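Local coordinates for N-acetylneuraminic acid outer membrane channel protein NanC (PDB 2WJR) that forms a monomeric, weakly anion-selective beta-barrel channel that lets N-acetylneuraminic acid cross the bacterial outer membrane, at residues S79-R84 against Y112-L117; R106-A111 against V126-G131; D120-N125 against K152-R157. The protein carries 1 engineered substitution. All coordinates share one frame; numbering follows the deposited sequence.

The three contacts follow the chain from the barrel wall out into its extracellular loops. Contact 2 pairs strands 99-110 and 126-136 in the wall. Contacts 1 and 3 hold the loop between these strands against its neighbours, and their centres lie about 14 Å and 13 Å from that of contact 2. Contacts 1 and 3 are about 10 Å apart, centre to centre. They share a phosphate ion, probably from the crystallisation liquor, and Gln114 O lies 2.6 Å from Tyr156 OH. Contacts 2 and 3 are tied by the Lys110 NZ to Asp124 OD2 salt bridge of 2.8 Å. Tyr107 of contact 2 and Gln153 of contact 3 line one n-octane pocket.

Contact 1. Residues S79-R84 against Y112-L117; sequences SSNGTR and YRQQDL. With PO4 (phosphate ion), chain D.
Thr83 O is met by the rim of the Tyr112 ring and by the backbone N-H of Ala111. It lies near the ring plane, 3.5 Å from Tyr112 CD1. No hydrogen bond joins residues 79-84 to 112-117, and most of the contact is made by this ring. The ring lies against Asn81 and Gly82. Asn81 O sits over one face, 3.4 Å from Tyr112 CG and displaced toward the rim. Further along the ring, Asn81 CB reaches to 3.3 Å from Tyr112 CE2. Tyr112 CG lies between its own backbone N and carbonyl carbon (chi1 53°), which starts the ring toward the 79-84 turn. Gly82 also passes over the covered face. A side chain on Gly82 would run into the ring, and its backbone angles alone call for glycine. Gln114 NE2 lies at the ring edge and 3.9 Å from Asn81 ND2. The two amide side chains cross at about a right angle, while Gln114 OE1 is bonded to Lys110 NZ. An alanine in place of Tyr112 would probably cost Asn81 CB and the Gly82 backbone the cover of the ring and leave a gap beside the turn. Arg113 turns to a phosphate ion instead, its NE donating to PO4 O4 at 2.9 Å and 164°. That phosphate is also held by Arg123. Two backbone bonds between Ser79 and Gly82, N to O each way, close the turn. This is a tight two-residue beta hairpin on the extracellular side of a porin barrel, with a longer neighbouring loop laid against it.

Contact 2. Residues R106-A111 against V126-G131; sequences RYDWKA and VHRWDG. With OCT (N-octane), chain G.
Arg106 and Arg128 meet flat on flat where strands 99-110 and 126-136 pair. Their side chains lie side by side and point the same way, with guanidinium planes 30° apart and centres 4.5 Å apart. Arg128 CD sits over the Arg106 guanidinium, 3.5 Å from Arg106 NH2. The two charges come close, with Arg106 NH2 3.7 Å from Arg128 NH1, and each has its own carboxylate. Arg106 is bent at its third torsion (chi3 95°), which swings NE to 2.8 Å from Asp108 OD1, while its NH2 bonds to Asp108 OD2. Arg128 stays extended as far as NE and grips Asp130 in the same side-on, two-bond way. The two acids probably offset the repulsion between the arginines, and Asp130 has a further salt bridge to Arg104. Beneath this row the backbones form the antiparallel ladder of a porin barrel. Arg106 pairs with Arg128, and Asp108 with Val126, as hydrogen-bonded pairs. The bond from Arg106 N to Arg128 O measures 2.7 Å and is almost straight at 170°. The charged row faces the barrel interior, consistent with a lining for an anion-passing channel. Tyr107 and His127, a non-hydrogen-bonded pair, lie on the other face, and there the fit is looser. Their rings sit obliquely, centroids 5.5 Å apart, with Tyr107 CD1 3.9 Å from His127 ND1. An n-octane covers one face of the Tyr107 ring, its C3 over the centre, and its C2 lies at the His127 edge. The polar tips are held by other residues: Tyr107 OH by Gln153, and His127 ND1 by Tyr105 OH.

Contact 3. Residues D120-N125 against K152-R157; sequences DMSRDN and KQNDYR. With PO4 (phosphate ion), chain D.
The backbones of 120-125 and 152-157 come closest at Asn125 and Gln153, where Gln153 N donates to Asn125 O at 3.0 Å, and Asp124 is the centre of an inverse gamma turn. Asp124 carries much of the side-chain contact. Its CB stands over the centre of the Tyr156 ring, 3.5 Å from the centroid and 8° off the normal, a CH-pi contact. Asp124 CG is anti to the backbone N (chi1 174°), which sets it above Tyr156 CG. The two oxygens reach past the rim, toward Lys152 NZ, and the carboxylate plane is inclined to the ring by 44°. Lys152 NZ bonds to Asp124 OD1 at 2.9 Å, on the syn lone pair, and more weakly to OD2. The lysine chain bends at its second torsion, and its CD packs 3.3 Å from Asp124 OD1. A second ammonium group, that of Lys110, holds OD2. Two lysines around one buried carboxylate would be expected to favour its charged form. A water donates to Asp124 OD1 and Asn125 O and accepts from Asn154 N. Asn154 ND2 points at Arg123 O, which lies in its amide plane; the modelled 2.5 Å between them is too short to be taken literally. Asn125 and Gln153 lie side by side, Asn125 ND2 donating to Gln153 OE1 at 3.2 Å. Arg123 NE donates to PO4 O2 at 2.7 Å. The contact lies in two extracellular loops above the paired strands 126-136 and 141-152. Ser122 pairs with Gln114 in the small sheet 114-115/121-122, Tyr156 OH bonds to Gln114 O, and Asn125 OD1 accepts from Lys110 N at the end of strand 99-110.

Contact 1. Residues S79-R84 against Y112-L117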
loop_
_atom_site.group_PDB
_atom_site.type_symbol
_atom_site.label_atom_id
_atom_site.label_comp_id
_atom_site.label_asym_id
_atom_site.label_seq_id
_atom_site.Cartn_x
_atom_site.Cartn_y
_atom_site.Cartn_z
ATOM N N SER A 79 11.512 3.722 9.276
ATOM C CA SER A 79 11.721 2.455 9.980
ATOM C C SER A 79 13.008 2.548 10.811
ATOM O O SER A 79 13.679 3.567 10.795
ATOM C CB SER A 79 11.829 1.290 8.995
ATOM O OG SER A 79 13.003 1.398 8.192
ATOM N N SER A 80 13.347 1.475 11.516
ATOM C CA SER A 80 14.595 1.421 12.306
ATOM C C SER A 80 15.846 1.479 11.414
ATOM O O SER A 80 16.893 1.942 11.855
ATOM C CB SER A 80 14.619 0.168 13.168
ATOM O OG SER A 80 14.730 -0.983 12.349
ATOM N N ASN A 81 15.734 1.041 10.155
ATOM C CA ASN A 81 16.830 1.210 9.195
ATOM C C ASN A 81 17.013 2.655 8.769
ATOM O O ASN A 81 18.097 3.042 8.370
ATOM C CB ASN A 81 16.631 0.337 7.947
ATOM C CG ASN A 81 16.756 -1.142 8.236
ATOM O OD1 ASN A 81 17.572 -1.552 9.038
ATOM N ND2 ASN A 81 15.949 -1.947 7.574
ATOM N N GLY A 82 15.945 3.456 8.830
ATOM C CA GLY A 82 16.006 4.864 8.407
ATOM C C GLY A 82 14.814 5.326 7.556
ATOM O O GLY A 82 13.703 4.802 7.681
ATOM N N THR A 83 15.059 6.298 6.682
ATOM C CA THR A 83 13.976 6.951 5.936
ATOM C C THR A 83 14.036 6.583 4.459
ATOM O O THR A 83 15.106 6.505 3.860
ATOM C CB THR A 83 14.022 8.485 6.093
ATOM O OG1 THR A 83 13.960 8.830 7.486
ATOM C CG2 THR A 83 12.854 9.148 5.336
ATOM N N ARG A 84 12.866 6.331 3.888
ATOM C CA ARG A 84 12.738 5.990 2.482
ATOM C C ARG A 84 11.743 6.966 1.854
ATOM O O ARG A 84 10.651 7.119 2.363
ATOM C CB ARG A 84 12.227 4.570 2.350
ATOM C CG ARG A 84 12.074 4.067 0.935
ATOM C CD ARG A 84 11.236 2.799 0.964
ATOM N NE ARG A 84 9.801 3.124 0.983
ATOM C CZ ARG A 84 8.818 2.275 1.287
ATOM N NH1 ARG A 84 7.553 2.686 1.228
ATOM N NH2 ARG A 84 9.069 1.026 1.654
ATOM N N TYR A 112 19.418 5.518 3.145
ATOM C CA TYR A 112 20.442 4.765 3.850
ATOM C C TYR A 112 20.935 3.641 2.953
ATOM O O TYR A 112 20.182 3.118 2.121
ATOM C CB TYR A 112 19.893 4.198 5.151
ATOM C CG TYR A 112 18.627 3.380 5.004
ATOM C CD1 TYR A 112 17.377 3.993 4.896
ATOM C CD2 TYR A 112 18.678 1.991 4.988
ATOM C CE1 TYR A 112 16.210 3.227 4.774
ATOM C CE2 TYR A 112 17.532 1.229 4.856
ATOM C CZ TYR A 112 16.306 1.847 4.759
ATOM O OH TYR A 112 15.196 1.062 4.636
ATOM N N ARG A 113 22.201 3.290 3.125
ATOM C CA ARG A 113 22.851 2.275 2.296
ATOM C C ARG A 113 22.866 0.914 2.984
ATOM O O ARG A 113 22.891 0.815 4.206
ATOM C CB ARG A 113 24.250 2.733 1.906
ATOM C CG ARG A 113 24.223 4.008 1.104
ATOM C CD ARG A 113 25.585 4.616 0.903
ATOM N NE ARG A 113 26.388 3.888 -0.076
ATOM C CZ ARG A 113 27.624 3.425 0.129
ATOM N NH1 ARG A 113 28.242 3.584 1.297
ATOM N NH2 ARG A 113 28.257 2.796 -0.853
ATOM N N GLN A 114 22.757 -0.146 2.188
ATOM C CA GLN A 114 22.641 -1.493 2.718
ATOM C C GLN A 114 23.485 -2.425 1.877
ATOM O O GLN A 114 23.673 -2.204 0.676
ATOM C CB GLN A 114 21.193 -2.011 2.700
ATOM C CG GLN A 114 20.256 -1.354 3.709
ATOM C CD GLN A 114 18.806 -1.695 3.460
ATOM O OE1 GLN A 114 18.255 -1.395 2.387
ATOM N NE2 GLN A 114 18.176 -2.302 4.439
ATOM N N GLN A 115 23.942 -3.494 2.518
ATOM C CA GLN A 115 24.726 -4.504 1.820
ATOM C C GLN A 115 23.897 -5.178 0.716
ATOM O O GLN A 115 22.817 -5.742 0.964
ATOM C CB GLN A 115 25.267 -5.554 2.789
ATOM C CG GLN A 115 26.233 -6.498 2.074
ATOM C CD GLN A 115 26.683 -7.687 2.909
ATOM O OE1 GLN A 115 27.853 -8.077 2.843
ATOM N NE2 GLN A 115 25.762 -8.304 3.641
ATOM N N ASP A 116 24.431 -5.133 -0.502
ATOM C CA ASP A 116 23.791 -5.794 -1.637
ATOM C C ASP A 116 24.191 -7.256 -1.791
ATOM O O ASP A 116 24.934 -7.809 -0.971
ATOM C CB ASP A 116 23.962 -4.967 -2.929
ATOM C CG ASP A 116 25.328 -5.098 -3.587
ATOM O OD1 ASP A 116 26.163 -5.981 -3.224
ATOM O OD2 ASP A 116 25.546 -4.287 -4.512
ATOM N N LEU A 117 23.659 -7.901 -2.822
ATOM C CA LEU A 117 23.841 -9.343 -2.989
ATOM C C LEU A 117 25.318 -9.723 -3.203
ATOM O O LEU A 117 25.685 -10.850 -2.920
ATOM C CB LEU A 117 23.021 -9.855 -4.163
ATOM C CG LEU A 117 21.520 -9.923 -3.943
ATOM C CD1 LEU A 117 20.817 -10.139 -5.292
ATOM C CD2 LEU A 117 21.207 -11.032 -3.006
HETATM P P PO4 D . 24.725 4.476 -3.996
HETATM O O1 PO4 D . 25.861 5.205 -4.674
HETATM O O2 PO4 D . 23.611 5.479 -3.789
HETATM O O3 PO4 D . 24.235 3.340 -4.882
HETATM O O4 PO4 D . 25.216 3.917 -2.675
#

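Contact 2. Residues R106-A111 against V126-G131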
loop_
_atom_site.group_PDB
_atom_site.type_symbol
_atom_site.label_atom_id
_atom_site.label_comp_id
_atom_site.label_asym_id
_atom_site.label_seq_id
_atom_site.Cartn_x
_atom_site.Cartn_y
_atom_site.Cartn_z
ATOM N N ARG A 106 5.593 4.978 -8.519
ATOM C CA ARG A 106 6.336 5.521 -7.389
ATOM C C ARG A 106 7.776 4.994 -7.421
ATOM O O ARG A 106 7.992 3.802 -7.699
ATOM C CB ARG A 106 5.683 5.083 -6.085
ATOM C CG ARG A 106 6.274 5.709 -4.794
ATOM C CD ARG A 106 5.397 5.283 -3.631
ATOM N NE ARG A 106 5.909 4.090 -2.945
ATOM C CZ ARG A 106 5.183 3.202 -2.276
ATOM N NH1 ARG A 106 3.854 3.308 -2.196
ATOM N NH2 ARG A 106 5.793 2.195 -1.674
ATOM N N TYR A 107 8.719 5.888 -7.154
ATOM C CA TYR A 107 10.150 5.559 -7.013
ATOM C C TYR A 107 10.544 5.669 -5.545
ATOM O O TYR A 107 10.607 6.776 -5.010
ATOM C CB TYR A 107 11.000 6.521 -7.843
ATOM C CG TYR A 107 12.506 6.274 -7.754
ATOM C CD1 TYR A 107 13.054 5.081 -8.197
ATOM C CD2 TYR A 107 13.361 7.244 -7.247
ATOM C CE1 TYR A 107 14.425 4.839 -8.125
ATOM C CE2 TYR A 107 14.749 7.024 -7.177
ATOM C CZ TYR A 107 15.264 5.810 -7.614
ATOM O OH TYR A 107 16.631 5.587 -7.547
ATOM N N ASP A 108 10.808 4.516 -4.927
ATOM C CA ASP A 108 11.181 4.415 -3.537
ATOM C C ASP A 108 12.707 4.446 -3.431
ATOM O O ASP A 108 13.411 3.518 -3.893
ATOM C CB ASP A 108 10.636 3.129 -2.943
ATOM C CG ASP A 108 9.156 3.227 -2.587
ATOM O OD1 ASP A 108 8.617 4.357 -2.484
ATOM O OD2 ASP A 108 8.534 2.171 -2.409
ATOM N N TRP A 109 13.194 5.533 -2.858
ATOM C CA TRP A 109 14.621 5.814 -2.765
ATOM C C TRP A 109 14.989 5.756 -1.287
ATOM O O TRP A 109 14.387 6.456 -0.470
ATOM C CB TRP A 109 14.921 7.183 -3.367
ATOM C CG TRP A 109 16.381 7.541 -3.349
ATOM C CD1 TRP A 109 17.311 7.234 -4.293
ATOM C CD2 TRP A 109 17.073 8.277 -2.324
ATOM N NE1 TRP A 109 18.535 7.738 -3.930
ATOM C CE2 TRP A 109 18.420 8.382 -2.727
ATOM C CE3 TRP A 109 16.680 8.869 -1.118
ATOM C CZ2 TRP A 109 19.381 9.051 -1.968
ATOM C CZ3 TRP A 109 17.642 9.530 -0.351
ATOM C CH2 TRP A 109 18.981 9.612 -0.782
ATOM N N LYS A 110 15.947 4.904 -0.930
ATOM C CA LYS A 110 16.367 4.776 0.470
ATOM C C LYS A 110 17.475 5.762 0.803
ATOM O O LYS A 110 18.480 5.848 0.096
ATOM C CB LYS A 110 16.833 3.358 0.781
ATOM C CG LYS A 110 15.719 2.389 0.988
ATOM C CD LYS A 110 16.229 0.979 1.157
ATOM C CE LYS A 110 15.109 -0.008 1.368
ATOM N NZ LYS A 110 15.587 -1.407 1.574
ATOM N N ALA A 111 17.280 6.498 1.890
ATOM C CA ALA A 111 18.239 7.495 2.353
ATOM C C ALA A 111 19.378 6.838 3.141
ATOM O O ALA A 111 20.204 7.525 3.727
ATOM C CB ALA A 111 17.541 8.541 3.222
ATOM N N VAL A 126 13.728 1.239 -5.453
ATOM C CA VAL A 126 12.709 0.410 -6.029
ATOM C C VAL A 126 11.781 1.192 -6.972
ATOM O O VAL A 126 11.398 2.326 -6.680
ATOM C CB VAL A 126 11.871 -0.232 -4.927
ATOM C CG1 VAL A 126 10.602 -0.860 -5.540
ATOM C CG2 VAL A 126 12.692 -1.280 -4.147
ATOM N N HIS A 127 11.448 0.574 -8.099
ATOM C CA HIS A 127 10.437 1.096 -9.030
ATOM C C HIS A 127 9.150 0.389 -8.732
ATOM O O HIS A 127 9.106 -0.835 -8.789
ATOM C CB HIS A 127 10.806 0.780 -10.468
ATOM C CG HIS A 127 12.057 1.440 -10.946
ATOM N ND1 HIS A 127 12.144 2.794 -11.185
ATOM C CD2 HIS A 127 13.271 0.923 -11.264
ATOM C CE1 HIS A 127 13.360 3.091 -11.600
ATOM N NE2 HIS A 127 14.064 1.972 -11.662
ATOM N N ARG A 128 8.084 1.131 -8.423
ATOM C CA ARG A 128 6.835 0.519 -8.004
ATOM C C ARG A 128 5.615 1.065 -8.783
ATOM O O ARG A 128 5.438 2.278 -8.924
ATOM C CB ARG A 128 6.618 0.690 -6.499
ATOM C CG ARG A 128 5.274 0.167 -6.041
ATOM C CD ARG A 128 5.052 0.332 -4.574
ATOM N NE ARG A 128 3.683 -0.073 -4.216
ATOM C CZ ARG A 128 3.315 -0.743 -3.122
ATOM N NH1 ARG A 128 4.206 -1.134 -2.208
ATOM N NH2 ARG A 128 2.029 -1.042 -2.961
ATOM N N TRP A 129 4.807 0.130 -9.282
ATOM C CA TRP A 129 3.566 0.438 -9.981
ATOM C C TRP A 129 2.395 -0.139 -9.189
ATOM O O TRP A 129 2.447 -1.289 -8.714
ATOM C CB TRP A 129 3.577 -0.196 -11.371
ATOM C CG TRP A 129 4.437 0.484 -12.356
ATOM C CD1 TRP A 129 5.746 0.203 -12.674
ATOM C CD2 TRP A 129 4.046 1.586 -13.183
ATOM N NE1 TRP A 129 6.184 1.086 -13.645
ATOM C CE2 TRP A 129 5.154 1.936 -13.969
ATOM C CE3 TRP A 129 2.858 2.321 -13.319
ATOM C CZ2 TRP A 129 5.104 2.991 -14.895
ATOM C CZ3 TRP A 129 2.811 3.362 -14.232
ATOM C CH2 TRP A 129 3.926 3.678 -15.017
ATOM N N ASP A 130 1.324 0.652 -9.058
ATOM C CA ASP A 130 0.081 0.166 -8.506
ATOM C C ASP A 130 -1.056 0.496 -9.472
ATOM O O ASP A 130 -1.096 1.585 -10.031
ATOM C CB ASP A 130 -0.206 0.810 -7.149
ATOM C CG ASP A 130 0.749 0.344 -6.059
ATOM O OD1 ASP A 130 0.457 -0.673 -5.392
ATOM O OD2 ASP A 130 1.757 1.052 -5.842
ATOM N N GLY A 131 -1.937 -0.464 -9.662
ATOM C CA GLY A 131 -3.189 -0.300 -10.401
ATOM C C GLY A 131 -4.339 -0.444 -9.418
ATOM O O GLY A 131 -4.268 -1.234 -8.473
HETATM C C1 OCT G . 16.144 6.717 -11.528
HETATM C C2 OCT G . 14.659 6.963 -11.849
HETATM C C3 OCT G . 14.062 8.088 -10.984
HETATM C C4 OCT G . 12.553 8.301 -11.207
HETATM C C5 OCT G . 11.987 9.384 -10.256
HETATM C C6 OCT G . 10.660 9.987 -10.762
HETATM C C7 OCT G . 9.816 10.638 -9.646
HETATM C C8 OCT G . 8.305 10.381 -9.816
#

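Contact 3. Residues D120-N125 against K152-R157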
loop_
_atom_site.group_PDB
_atom_site.type_symbol
_atom_site.label_atom_id
_atom_site.label_comp_id
_atom_site.label_asym_id
_atom_site.label_seq_id
_atom_site.Cartn_x
_atom_site.Cartn_y
_atom_site.Cartn_z
ATOM N N ASP A 120 28.581 -5.616 -1.476
ATOM C CA ASP A 120 28.945 -4.207 -1.534
ATOM C C ASP A 120 27.840 -3.330 -0.957
ATOM O O ASP A 120 26.657 -3.689 -0.948
ATOM C CB ASP A 120 29.239 -3.777 -2.966
ATOM C CG ASP A 120 30.464 -4.461 -3.534
ATOM O OD1 ASP A 120 31.450 -4.639 -2.790
ATOM O OD2 ASP A 120 30.440 -4.821 -4.728
ATOM N N MET A 121 28.236 -2.169 -0.486
ATOM C CA MET A 121 27.288 -1.227 0.062
ATOM C C MET A 121 26.676 -0.409 -1.076
ATOM O O MET A 121 27.381 0.181 -1.893
ATOM C CB MET A 121 27.990 -0.357 1.100
ATOM C CG MET A 121 28.474 -1.182 2.299
ATOM S SD MET A 121 27.114 -1.903 3.232
ATOM C CE MET A 121 26.167 -0.379 3.369
ATOM N N SER A 122 25.356 -0.418 -1.153
ATOM C CA SER A 122 24.670 0.265 -2.241
ATOM C C SER A 122 23.349 0.789 -1.691
ATOM O O SER A 122 23.184 0.888 -0.477
ATOM C CB SER A 122 24.481 -0.698 -3.414
ATOM O OG SER A 122 23.797 -0.090 -4.502
ATOM N N ARG A 123 22.408 1.089 -2.579
ATOM C CA ARG A 123 21.119 1.639 -2.185
ATOM C C ARG A 123 20.004 0.815 -2.828
ATOM O O ARG A 123 19.960 0.654 -4.044
ATOM C CB ARG A 123 21.056 3.085 -2.655
ATOM C CG ARG A 123 20.478 4.035 -1.685
ATOM C CD ARG A 123 20.470 5.442 -2.258
ATOM N NE ARG A 123 21.714 6.153 -1.996
ATOM C CZ ARG A 123 22.054 6.690 -0.824
ATOM N NH1 ARG A 123 21.254 6.598 0.225
ATOM N NH2 ARG A 123 23.215 7.314 -0.707
ATOM N N ASP A 124 19.106 0.322 -1.997
ATOM C CA ASP A 124 18.091 -0.601 -2.428
ATOM C C ASP A 124 16.860 0.219 -2.831
ATOM O O ASP A 124 15.853 0.245 -2.139
ATOM C CB ASP A 124 17.755 -1.613 -1.349
ATOM C CG ASP A 124 16.596 -2.500 -1.726
ATOM O OD1 ASP A 124 16.499 -2.891 -2.908
ATOM O OD2 ASP A 124 15.776 -2.796 -0.843
ATOM N N ASN A 125 16.980 0.833 -3.987
ATOM C CA ASN A 125 15.919 1.679 -4.530
ATOM C C ASN A 125 14.992 0.821 -5.376
ATOM O O ASN A 125 15.399 -0.213 -5.945
ATOM C CB ASN A 125 16.502 2.797 -5.356
ATOM C CG ASN A 125 17.492 3.629 -4.591
ATOM O OD1 ASN A 125 17.330 3.856 -3.377
ATOM N ND2 ASN A 125 18.540 4.097 -5.289
ATOM N N LYS A 152 13.627 -4.104 -8.403
ATOM C CA LYS A 152 14.821 -3.507 -7.853
ATOM C C LYS A 152 15.598 -2.757 -8.891
ATOM O O LYS A 152 15.797 -3.241 -10.014
ATOM C CB LYS A 152 15.738 -4.599 -7.265
ATOM C CG LYS A 152 15.087 -5.484 -6.245
ATOM C CD LYS A 152 14.716 -4.715 -5.012
ATOM C CE LYS A 152 14.526 -5.582 -3.794
ATOM N NZ LYS A 152 14.281 -4.769 -2.600
ATOM N N GLN A 153 16.077 -1.577 -8.520
ATOM C CA GLN A 153 16.948 -0.830 -9.401
ATOM C C GLN A 153 18.386 -1.409 -9.350
ATOM O O GLN A 153 19.079 -1.462 -10.365
ATOM C CB GLN A 153 16.950 0.642 -9.007
ATOM C CG GLN A 153 17.897 1.521 -9.783
ATOM C CD GLN A 153 17.686 2.992 -9.472
ATOM O OE1 GLN A 153 17.677 3.403 -8.303
ATOM N NE2 GLN A 153 17.500 3.792 -10.516
ATOM N N ASN A 154 18.810 -1.822 -8.163
ATOM C CA ASN A 154 20.213 -2.215 -7.919
ATOM C C ASN A 154 20.319 -3.701 -7.573
ATOM O O ASN A 154 19.355 -4.447 -7.743
ATOM C CB ASN A 154 20.800 -1.311 -6.834
ATOM C CG ASN A 154 20.995 0.102 -7.309
ATOM O OD1 ASN A 154 21.394 0.322 -8.450
ATOM N ND2 ASN A 154 20.711 1.082 -6.442
ATOM N N ASP A 155 21.475 -4.153 -7.079
ATOM C CA ASP A 155 21.724 -5.595 -6.949
ATOM C C ASP A 155 21.180 -6.166 -5.648
ATOM O O ASP A 155 21.932 -6.576 -4.769
ATOM C CB ASP A 155 23.237 -5.874 -7.096
ATOM C CG ASP A 155 23.566 -7.348 -7.099
ATOM O OD1 ASP A 155 22.656 -8.174 -7.369
ATOM O OD2 ASP A 155 24.760 -7.679 -6.831
ATOM N N TYR A 156 19.855 -6.184 -5.542
ATOM C CA TYR A 156 19.142 -6.713 -4.400
ATOM C C TYR A 156 18.049 -7.641 -4.858
ATOM O O TYR A 156 17.742 -7.707 -6.043
ATOM C CB TYR A 156 18.509 -5.578 -3.602
ATOM C CG TYR A 156 19.496 -4.612 -3.015
ATOM C CD1 TYR A 156 20.039 -4.829 -1.754
ATOM C CD2 TYR A 156 19.863 -3.481 -3.695
ATOM C CE1 TYR A 156 20.952 -3.940 -1.207
ATOM C CE2 TYR A 156 20.744 -2.587 -3.159
ATOM C CZ TYR A 156 21.296 -2.833 -1.908
ATOM O OH TYR A 156 22.159 -1.919 -1.387
ATOM N N ARG A 157 17.444 -8.348 -3.918
ATOM C CA ARG A 157 16.355 -9.234 -4.261
ATOM C C ARG A 157 15.258 -9.189 -3.219
ATOM O O ARG A 157 15.496 -8.828 -2.078
ATOM C CB ARG A 157 16.859 -10.675 -4.441
ATOM C CG ARG A 157 17.320 -11.327 -3.157
ATOM C CD ARG A 157 17.757 -12.782 -3.413
ATOM N NE ARG A 157 18.125 -13.497 -2.198
ATOM C CZ ARG A 157 17.274 -14.015 -1.312
ATOM N NH1 ARG A 157 17.746 -14.675 -0.255
ATOM N NH2 ARG A 157 15.959 -13.888 -1.462
HETATM P P PO4 D . 24.725 4.476 -3.996
HETATM O O1 PO4 D . 25.861 5.205 -4.674
HETATM O O2 PO4 D . 23.611 5.479 -3.789
HETATM O O3 PO4 D . 24.235 3.340 -4.882
HETATM O O4 PO4 D . 25.216 3.917 -2.675
HETATM O O HOH W 1 23.706 -2.658 -5.973
HETATM O O HOH W 2 17.311 -2.017 -5.480
#